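Local coordinates for probable hydrolase (Pseudomonas aeruginosa, PDB 7AL6) that probably acts as a hydrolase of the alpha/beta hydrolase fold, a putative lipolytic enzyme whose substrate the structure alone does not show, at the interface of chains A and B and the interface of chains A and C. Numbering follows the deposited sequence. Chains: chain A/B/C, Probable hydrolase.

Chain A meets two copies of itself on separate surfaces. Contact 1 joins the N-terminal residues of chain A to helices 163-171 and 179-189 of chain B. Contacts 2 and 3 both belong to the interface with chain C. Between C-alpha centres, contacts 2 and 3 are about 14 Å apart, and contact 1 lies about 40 Å from contact 2 and 52 Å from contact 3. Contacts 2 and 3 share helix 215-223 of chain A. Helix 138-151 of chain C serves contact 2, and its counterpart 138-150 of chain A serves contact 3. Two such two-fold interfaces could build the four-copy assembly, which may not be the biological one.

Contact 1: the interface of chains A and B. Residues chain A 2-3; chain B 163, 183.
A:Ser2 and B:Glu183 are joined by a hydrogen bond. The serine hydroxyl, OG of A:Ser2, donates to the carboxylate oxygen OE2 of B:Glu183 at 3.1 Å. It comes from above the carboxylate plane, 61° out of it. The serine torsion sets this up: OG stands opposite the backbone N (chi1 178°), and from there it points at chain B. B:Glu183 reaches out with an extended chain beyond CG (chi2 -177°). This carries the carboxylate away from helix 179-189 and up to the first residues of chain A. The other carboxylate oxygen, OE1 of B:Glu183, lies 3.5 Å from the backbone N of A:Leu3. That distance is too long to count as a bond here, but the amide may still favour the negative charge.

The remaining contacts are van der Waals packing. The side chains of A:Leu3 and B:Glu183 pass aslant. CG of A:Leu3 lies 3.8 Å from OE1 of B:Glu183. The methyl CD1 of A:Leu3 lies 4.1 Å from CB of B:Glu183. The aliphatic stem and the carboxylate of B:Glu183 thus both border the leucine. B:Leu163, at the start of helix 163-171, has its methyl CD2 beside the backbone carbonyl of A:Leu3, at a doubtfully short distance.

The patch is small, with 142 Å² hidden. It probably helps to tether the first residues of chain A, mainly to helix 179-189 of chain B, in the deposited assembly, which may not be the biological one. Its twin does the reverse.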
loop_
_atom_site.group_PDB
_atom_site.type_symbol
_atom_site.label_atom_id
_atom_site.label_comp_id
_atom_site.label_asym_id
_atom_site.label_seq_id
_atom_site.Cartn_x
_atom_site.Cartn_y
_atom_site.Cartn_z
ATOM N N SER A 2 -5.011 -4.281 39.310
ATOM C CA SER A 2 -4.822 -3.437 38.134
ATOM C C SER A 2 -4.389 -4.269 36.918
ATOM O O SER A 2 -3.631 -5.227 37.041
ATOM C CB SER A 2 -3.800 -2.347 38.405
ATOM O OG SER A 2 -3.615 -1.572 37.237
ATOM N N LEU A 3 -4.884 -3.901 35.742
ATOM C CA LEU A 3 -4.817 -4.768 34.572
ATOM C C LEU A 3 -3.484 -4.597 33.849
ATOM O O LEU A 3 -2.912 -3.503 33.821
ATOM C CB LEU A 3 -5.988 -4.459 33.621
ATOM C CG LEU A 3 -7.405 -4.784 34.153
ATOM C CD1 LEU A 3 -8.530 -4.392 33.201
ATOM C CD2 LEU A 3 -7.536 -6.274 34.504
ATOM N N LEU B 163 2.765 1.855 32.668
ATOM C CA LEU B 163 1.391 1.637 32.233
ATOM C C LEU B 163 0.404 2.454 33.070
ATOM O O LEU B 163 -0.577 3.003 32.539
ATOM C CB LEU B 163 1.049 0.155 32.311
ATOM C CG LEU B 163 -0.438 -0.176 32.192
ATOM C CD1 LEU B 163 -0.868 -0.002 30.742
ATOM C CD2 LEU B 163 -0.701 -1.582 32.701
ATOM N N GLU B 183 -8.459 1.522 32.019
ATOM C CA GLU B 183 -7.623 0.324 31.986
ATOM C C GLU B 183 -8.128 -0.663 30.947
ATOM O O GLU B 183 -7.324 -1.309 30.259
ATOM C CB GLU B 183 -7.599 -0.362 33.355
ATOM C CG GLU B 183 -6.841 0.395 34.408
ATOM C CD GLU B 183 -6.771 -0.333 35.745
ATOM O OE1 GLU B 183 -7.377 -1.420 35.881
ATOM O OE2 GLU B 183 -6.099 0.200 36.658
#

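Contact 2: the interface of chains A and C. Residues chain A 78, 110, 114, 221; chain C 138-139, 142, 146.
C:Leu142 has CG opposite its backbone N (chi1 176°), which swings its branched end from helix 138-151 toward A:Phe221, A:Ala114 and A:Trp78. The chi1 of A:Phe221 is -88°, and its ring reaches from helix 215-223 to C:Pro139 and C:Leu142.

The two methyls of C:Leu142 divide the work. CD2 of C:Leu142 lies beyond the CE1-CZ rim of the phenyl ring, 3.6 Å from CE1 of A:Phe221. It is off the ring plane, on the A:Leu110 side. The other methyl, CD1 of C:Leu142, diverges toward A:Trp78, 3.8 Å from its CB. The fork, CG of C:Leu142, rests 3.8 Å from CB of A:Ala114. The leucine and phenylalanine side chains run at about a right angle to each other.

C:Pro139 lies against the opposite face of the A:Phe221 ring. Its CG sits over the ring centre, 4.0 Å above the plane. The phenyl ring is therefore held between A:Leu110, whose CD2 is shifted toward the rim, and a proline of the partner. The carbonyl O of C:Pro139 packs 3.4 Å from CA of A:Ala114. C:Leu146, one turn on, adds a looser contact to A:Ala114 through CD1.

In the fold, helix 138-151 of chain C, probably part of the cap region, lies against helices 77-91, 103-114 and 215-223 of chain A. Helix 103-114 begins just after the serine of the GHSMG nucleophile elbow.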
loop_
_atom_site.group_PDB
_atom_site.type_symbol
_atom_site.label_atom_id
_atom_site.label_comp_id
_atom_site.label_asym_id
_atom_site.label_seq_id
_atom_site.Cartn_x
_atom_site.Cartn_y
_atom_site.Cartn_z
ATOM N N TRP A 78 14.915 -14.834 5.448
ATOM C CA TRP A 78 15.615 -13.600 5.880
ATOM C C TRP A 78 14.637 -12.422 6.008
ATOM O O TRP A 78 15.003 -11.471 6.637
ATOM C CB TRP A 78 16.831 -13.287 5.009
ATOM C CG TRP A 78 16.589 -13.411 3.550
ATOM C CD1 TRP A 78 16.137 -12.449 2.717
ATOM C CD2 TRP A 78 16.766 -14.584 2.758
ATOM N NE1 TRP A 78 16.031 -12.941 1.458
ATOM C CE2 TRP A 78 16.397 -14.251 1.454
ATOM C CE3 TRP A 78 17.177 -15.883 3.024
ATOM C CZ2 TRP A 78 16.454 -15.162 0.414
ATOM C CZ3 TRP A 78 17.210 -16.793 2.003
ATOM C CH2 TRP A 78 16.858 -16.435 0.715
ATOM N N LEU A 110 19.299 -18.309 11.731
ATOM C CA LEU A 110 19.762 -17.362 10.695
ATOM C C LEU A 110 20.106 -16.034 11.368
ATOM O O LEU A 110 21.140 -15.527 11.118
ATOM C CB LEU A 110 18.657 -17.150 9.658
ATOM C CG LEU A 110 18.463 -18.260 8.633
ATOM C CD1 LEU A 110 17.502 -17.815 7.561
ATOM C CD2 LEU A 110 19.778 -18.693 8.017
ATOM N N ALA A 114 23.736 -14.389 11.797
ATOM C CA ALA A 114 24.002 -13.170 11.043
ATOM C C ALA A 114 24.355 -12.006 11.947
ATOM O O ALA A 114 25.187 -11.175 11.575
ATOM C CB ALA A 114 22.782 -12.796 10.180
ATOM N N PHE A 221 25.648 -21.046 8.575
ATOM C CA PHE A 221 24.774 -20.292 9.500
ATOM C C PHE A 221 24.770 -20.992 10.858
ATOM O O PHE A 221 24.946 -20.334 11.826
ATOM C CB PHE A 221 23.368 -20.129 8.924
ATOM C CG PHE A 221 23.210 -18.912 8.056
ATOM C CD1 PHE A 221 23.074 -17.662 8.609
ATOM C CD2 PHE A 221 23.220 -19.017 6.687
ATOM C CE1 PHE A 221 22.949 -16.547 7.810
ATOM C CE2 PHE A 221 23.093 -17.899 5.887
ATOM C CZ PHE A 221 22.970 -16.664 6.452
ATOM N N ALA C 138 28.461 -15.976 3.982
ATOM C CA ALA C 138 27.036 -15.630 3.837
ATOM C C ALA C 138 26.421 -15.155 5.152
ATOM O O ALA C 138 25.624 -14.205 5.129
ATOM C CB ALA C 138 26.239 -16.795 3.288
ATOM N N PRO C 139 26.785 -15.732 6.308
ATOM C CA PRO C 139 26.236 -15.196 7.562
ATOM C C PRO C 139 26.623 -13.753 7.764
ATOM O O PRO C 139 25.774 -12.932 8.124
ATOM C CB PRO C 139 26.828 -16.116 8.639
ATOM C CG PRO C 139 27.080 -17.435 7.872
ATOM C CD PRO C 139 27.534 -16.995 6.530
ATOM N N LEU C 142 24.622 -11.502 5.307
ATOM C CA LEU C 142 23.247 -11.274 5.774
ATOM C C LEU C 142 23.258 -10.263 6.913
ATOM O O LEU C 142 22.476 -9.303 6.916
ATOM C CB LEU C 142 22.575 -12.595 6.173
ATOM C CG LEU C 142 21.155 -12.489 6.781
ATOM C CD1 LEU C 142 20.242 -11.712 5.777
ATOM C CD2 LEU C 142 20.624 -13.860 7.164
ATOM N N LEU C 146 21.154 -6.792 7.006
ATOM C CA LEU C 146 20.184 -6.480 8.059
ATOM C C LEU C 146 20.521 -5.158 8.744
ATOM O O LEU C 146 19.624 -4.345 9.054
ATOM C CB LEU C 146 20.132 -7.624 9.096
ATOM C CG LEU C 146 19.534 -8.945 8.601
ATOM C CD1 LEU C 146 19.667 -10.038 9.680
ATOM C CD2 LEU C 146 18.056 -8.777 8.196
#

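Contact 3: the interface of chains A and C. Residues chain A 135, 138, 211, 214, 217; chain C 212, 214, 216-217.
C:His217 presents one face of its imidazole to A:Ala135, in an interface between two copies of an alpha/beta hydrolase-fold protein. The methyl CB of A:Ala135 stands over the ring centre, 3.9 Å from the centroid, as a CH-pi contact. CB of A:Ala138 comes to the CD2 edge, near the ring plane, 3.3 Å from CD2 of C:His217. A:Leu211 takes the face opposite A:Ala135. Its CD1 lies over the CD2-NE2 rim, 3.7 Å from NE2 of C:His217, and the two side chains are oblique.

The two-fold axis brings each histidine to the threonine of the other chain. CE1 of A:His217 meets the methyl CG2 of C:Thr214 at 3.4 Å. CE1 of C:His217 meets CG2 of A:Thr214 at 3.5 Å. Each methyl comes to the CE1 edge, a little off the ring plane. The two imidazole planes are inclined at roughly 47°.

Each threonine is the N-cap of its helix, 215-223 in A and 215-222 in C. OG1 lies between the backbone N and the carbonyl carbon (chi1 75° in both chains). There it accepts the backbone N-H of A:His217 or C:His217. It also shares a hydrogen bond with ND1, 2.8 Å from A:Thr214 OG1 to A:His217 ND1. The backbone N of A:Thr214 donates to the same ND1, tilted 26° from the ring plane. These bonds fix the turn of each ring.

Water 1 links the chains. It lies in the ring plane of A:His217, 2.8 Å from its NE2. It is also hydrogen-bonded to the backbone O of C:Arg212 at 2.7 Å.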
loop_
_atom_site.group_PDB
_atom_site.type_symbol
_atom_site.label_atom_id
_atom_site.label_comp_id
_atom_site.label_asym_id
_atom_site.label_seq_id
_atom_site.Cartn_x
_atom_site.Cartn_y
_atom_site.Cartn_z
ATOM N N ALA A 135 23.569 -25.475 -6.472
ATOM C CA ALA A 135 23.618 -24.582 -7.622
ATOM C C ALA A 135 23.211 -25.270 -8.914
ATOM O O ALA A 135 22.780 -24.593 -9.855
ATOM C CB ALA A 135 25.021 -23.996 -7.781
ATOM N N ALA A 138 19.699 -24.713 -9.583
ATOM C CA ALA A 138 19.215 -23.373 -9.253
ATOM C C ALA A 138 18.447 -22.744 -10.406
ATOM O O ALA A 138 17.345 -22.213 -10.165
ATOM C CB ALA A 138 20.378 -22.494 -8.799
ATOM N N LEU A 211 15.537 -18.711 -4.672
ATOM C CA LEU A 211 16.939 -19.098 -4.431
ATOM C C LEU A 211 17.021 -19.811 -3.094
ATOM O O LEU A 211 17.034 -19.136 -2.092
ATOM C CB LEU A 211 17.832 -17.864 -4.432
ATOM C CG LEU A 211 19.320 -18.154 -4.280
ATOM C CD1 LEU A 211 19.833 -18.998 -5.425
ATOM C CD2 LEU A 211 20.106 -16.878 -4.180
ATOM N N THR A 214 22.096 -23.218 -0.140
ATOM C CA THR A 214 22.770 -24.494 -0.339
ATOM C C THR A 214 23.057 -25.130 1.004
ATOM O O THR A 214 23.007 -24.478 2.053
ATOM C CB THR A 214 24.078 -24.315 -1.100
ATOM O OG1 THR A 214 25.064 -23.750 -0.214
ATOM C CG2 THR A 214 23.889 -23.402 -2.290
ATOM N N HIS A 217 25.571 -23.096 2.726
ATOM C CA HIS A 217 24.964 -21.931 3.384
ATOM C C HIS A 217 24.390 -22.298 4.745
ATOM O O HIS A 217 24.744 -21.700 5.774
ATOM C CB HIS A 217 23.860 -21.329 2.505
ATOM C CG HIS A 217 24.376 -20.553 1.346
ATOM N ND1 HIS A 217 24.420 -21.063 0.068
ATOM C CD2 HIS A 217 24.891 -19.307 1.273
ATOM C CE1 HIS A 217 24.932 -20.157 -0.746
ATOM N NE2 HIS A 217 25.202 -19.073 -0.042
ATOM N N ARG C 212 23.919 -13.523 -1.757
ATOM C CA ARG C 212 24.509 -13.492 -3.089
ATOM C C ARG C 212 24.426 -14.858 -3.750
ATOM O O ARG C 212 24.382 -15.893 -3.082
ATOM C CB ARG C 212 25.961 -13.034 -3.008
ATOM C CG ARG C 212 26.086 -11.536 -2.946
ATOM C CD ARG C 212 27.492 -11.121 -3.316
ATOM N NE ARG C 212 27.659 -9.679 -3.462
ATOM C CZ ARG C 212 28.781 -9.034 -3.147
ATOM N NH1 ARG C 212 29.823 -9.703 -2.659
ATOM N NH2 ARG C 212 28.865 -7.724 -3.321
ATOM N N THR C 214 26.270 -17.861 -5.461
ATOM C CA THR C 214 27.662 -18.316 -5.413
ATOM C C THR C 214 28.235 -18.403 -6.828
ATOM O O THR C 214 27.510 -18.329 -7.831
ATOM C CB THR C 214 27.805 -19.668 -4.717
ATOM O OG1 THR C 214 27.354 -20.713 -5.572
ATOM C CG2 THR C 214 27.047 -19.691 -3.424
ATOM N N ALA C 216 29.299 -20.975 -8.262
ATOM C CA ALA C 216 28.647 -22.120 -8.880
ATOM C C ALA C 216 27.265 -21.755 -9.421
ATOM O O ALA C 216 26.892 -22.168 -10.528
ATOM C CB ALA C 216 28.563 -23.255 -7.864
ATOM N N HIS C 217 26.485 -20.990 -8.658
ATOM C CA HIS C 217 25.173 -20.579 -9.156
ATOM C C HIS C 217 25.332 -19.804 -10.451
ATOM O O HIS C 217 24.682 -20.093 -11.465
ATOM C CB HIS C 217 24.444 -19.675 -8.140
ATOM C CG HIS C 217 23.813 -20.399 -6.989
ATOM N ND1 HIS C 217 24.400 -20.467 -5.751
ATOM C CD2 HIS C 217 22.629 -21.049 -6.876
ATOM C CE1 HIS C 217 23.622 -21.148 -4.926
ATOM N NE2 HIS C 217 22.533 -21.499 -5.578
HETATM O O HOH W 1 26.037 -16.636 -1.116
#